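Local coordinates for contact-dependent inhibitor A (Enterobacter cloacae subsp. cloacae, PDB 4NTQ), which is a contact-dependent growth inhibition toxin that probably acts as a ribosomal RNase in target bacteria and is bound by the immunity protein CdiI, at residues A[197-201]-A[213-218]. Residue numbers count along the deposited sequence, not the author numbering.
Sequences KNYIT and WKMFNS
Strands 199-201 and 213-216 run antiparallel, their axes 4.7 Å apart at 153°, in extended conformation throughout. Tyr199 and Phe216 form a hydrogen-bonded pair (Tyr199 N to Phe216 O 2.9 Å, Phe216 N to Tyr199 O 2.8 Å), as do Thr201 and Lys214 (Thr201 N to Lys214 O 3.1 Å, Lys214 N to Thr201 O 2.9 Å); Ile200 and Met215 make the non-hydrogen-bonded pair between them. On the face of Ile200 and Met215, Ile200 takes chi1 p and chi2 t, which sets its CD1 over the six-membered ring of Trp213 (chi1 m), 3.9 Å from the centroid, a CH-pi contact. Selenomethionine Met215, t at chi1 and chi2, turns back at chi3 (m), leaving its CE 3.9 Å from Ile200 CG2. These are the two central strands of a six-stranded antiparallel meander, and helix 164-170 packs on Ile200 and Trp213. The other face carries Tyr199, Thr201, Lys214 and Phe216 and meets the immunity protein CdiI, whose Phe97 and Val95 touch Tyr199 and Phe216. Both aromatics have chi1 m, with CB atoms of Tyr199 and Phe216 4.5 Å apart. Lys214, m at chi1, leads its amine away to Asp203 and Thr225. Beyond the strands, Asn198 (chi1 m) brings OD1 within 2.9 Å of the oxygen of water 1, which accepts from Ser218 N, also at 2.9 Å.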
loop_
_atom_site.group_PDB
_atom_site.type_symbol
_atom_site.label_atom_id
_atom_site.label_comp_id
_atom_site.label_asym_id
_atom_site.label_seq_id
_atom_site.Cartn_x
_atom_site.Cartn_y
_atom_site.Cartn_z
ATOM N N LYS A 197 3.108 -16.929 8.330
ATOM C CA LYS A 197 1.666 -16.768 8.154
ATOM C C LYS A 197 1.316 -15.339 7.714
ATOM O O LYS A 197 0.735 -15.128 6.647
ATOM C CB LYS A 197 0.912 -17.125 9.441
ATOM C CG LYS A 197 -0.616 -17.017 9.312
ATOM C CD LYS A 197 -1.349 -17.547 10.548
ATOM C CE LYS A 197 -2.848 -17.261 10.501
ATOM N NZ LYS A 197 -3.517 -17.830 9.300
ATOM N N ASN A 198 1.683 -14.366 8.548
ATOM C CA ASN A 198 1.388 -12.956 8.304
ATOM C C ASN A 198 2.621 -12.090 8.045
ATOM O O ASN A 198 3.762 -12.533 8.235
ATOM C CB ASN A 198 0.624 -12.380 9.490
ATOM C CG ASN A 198 -0.755 -12.954 9.613
ATOM O OD1 ASN A 198 -1.499 -13.014 8.631
ATOM N ND2 ASN A 198 -1.112 -13.391 10.817
ATOM N N TYR A 199 2.376 -10.845 7.636
ATOM C CA TYR A 199 3.446 -9.906 7.321
ATOM C C TYR A 199 3.319 -8.614 8.123
ATOM O O TYR A 199 2.221 -8.090 8.313
ATOM C CB TYR A 199 3.442 -9.567 5.825
ATOM C CG TYR A 199 3.453 -10.772 4.898
ATOM C CD1 TYR A 199 4.642 -11.247 4.347
ATOM C CD2 TYR A 199 2.272 -11.432 4.568
ATOM C CE1 TYR A 199 4.657 -12.336 3.487
ATOM C CE2 TYR A 199 2.283 -12.529 3.714
ATOM C CZ TYR A 199 3.479 -12.983 3.187
ATOM O OH TYR A 199 3.485 -14.075 2.350
ATOM N N ILE A 200 4.446 -8.091 8.589
ATOM C CA ILE A 200 4.444 -6.787 9.234
ATOM C C ILE A 200 5.436 -5.853 8.554
ATOM O O ILE A 200 6.421 -6.306 7.970
ATOM C CB ILE A 200 4.788 -6.878 10.723
ATOM C CG1 ILE A 200 6.084 -7.649 10.933
ATOM C CG2 ILE A 200 3.680 -7.547 11.504
ATOM C CD1 ILE A 200 6.486 -7.760 12.384
ATOM N N THR A 201 5.138 -4.555 8.597
ATOM C CA THR A 201 6.078 -3.498 8.235
ATOM C C THR A 201 5.941 -2.459 9.305
ATOM O O THR A 201 4.852 -2.289 9.853
ATOM C CB THR A 201 5.730 -2.763 6.924
ATOM O OG1 THR A 201 4.437 -2.155 7.039
ATOM C CG2 THR A 201 5.731 -3.686 5.768
ATOM N N TRP A 213 3.410 -1.265 14.256
ATOM C CA TRP A 213 3.434 -2.070 13.038
ATOM C C TRP A 213 2.113 -2.029 12.279
ATOM O O TRP A 213 1.053 -1.855 12.872
ATOM C CB TRP A 213 3.727 -3.531 13.383
ATOM C CG TRP A 213 5.049 -3.786 14.045
ATOM C CD1 TRP A 213 5.284 -3.930 15.382
ATOM C CD2 TRP A 213 6.316 -3.958 13.396
ATOM N NE1 TRP A 213 6.618 -4.167 15.605
ATOM C CE2 TRP A 213 7.273 -4.193 14.402
ATOM C CE3 TRP A 213 6.733 -3.936 12.061
ATOM C CZ2 TRP A 213 8.625 -4.401 14.116
ATOM C CZ3 TRP A 213 8.068 -4.140 11.779
ATOM C CH2 TRP A 213 9.001 -4.374 12.802
ATOM N N LYS A 214 2.180 -2.192 10.963
ATOM C CA LYS A 214 0.986 -2.485 10.175
ATOM C C LYS A 214 1.107 -3.950 9.803
ATOM O O LYS A 214 2.202 -4.412 9.493
ATOM C CB LYS A 214 0.926 -1.612 8.920
ATOM C CG LYS A 214 1.010 -0.119 9.214
ATOM C CD LYS A 214 -0.317 0.569 8.980
ATOM C CE LYS A 214 -0.261 2.062 9.329
ATOM N NZ LYS A 214 -0.805 2.352 10.695
HETATM N N MSE A 215 0.003 -4.692 9.851
HETATM C CA MSE A 215 0.057 -6.120 9.557
HETATM C C MSE A 215 -0.804 -6.466 8.362
HETATM O O MSE A 215 -1.873 -5.894 8.182
HETATM C CB MSE A 215 -0.377 -6.933 10.769
HETATM C CG MSE A 215 -0.379 -8.441 10.557
HETATM SE SE MSE A 215 -0.876 -9.390 12.190
HETATM C CE MSE A 215 0.365 -8.491 13.409
ATOM N N PHE A 216 -0.337 -7.399 7.539
ATOM C CA PHE A 216 -1.115 -7.871 6.404
ATOM C C PHE A 216 -1.272 -9.389 6.471
ATOM O O PHE A 216 -0.351 -10.099 6.875
ATOM C CB PHE A 216 -0.449 -7.467 5.090
ATOM C CG PHE A 216 -0.258 -5.986 4.938
ATOM C CD1 PHE A 216 -1.148 -5.231 4.196
ATOM C CD2 PHE A 216 0.810 -5.346 5.540
ATOM C CE1 PHE A 216 -0.974 -3.863 4.054
ATOM C CE2 PHE A 216 0.997 -3.979 5.395
ATOM C CZ PHE A 216 0.103 -3.240 4.650
ATOM N N ASN A 217 -2.434 -9.897 6.083
ATOM C CA ASN A 217 -2.632 -11.343 6.174
ATOM C C ASN A 217 -1.958 -12.127 5.048
ATOM O O ASN A 217 -1.270 -11.541 4.206
ATOM C CB ASN A 217 -4.111 -11.714 6.333
ATOM C CG ASN A 217 -4.922 -11.495 5.078
ATOM O OD1 ASN A 217 -4.395 -11.145 4.023
ATOM N ND2 ASN A 217 -6.224 -11.715 5.186
ATOM N N SER A 218 -2.171 -13.441 5.031
ATOM C CA SER A 218 -1.460 -14.333 4.120
ATOM C C SER A 218 -1.713 -13.963 2.666
ATOM O O SER A 218 -0.945 -14.335 1.784
ATOM C CB SER A 218 -1.855 -15.789 4.369
ATOM O OG SER A 218 -3.206 -16.006 4.011
HETATM O O HOH W 1 -3.443 -14.639 7.304
#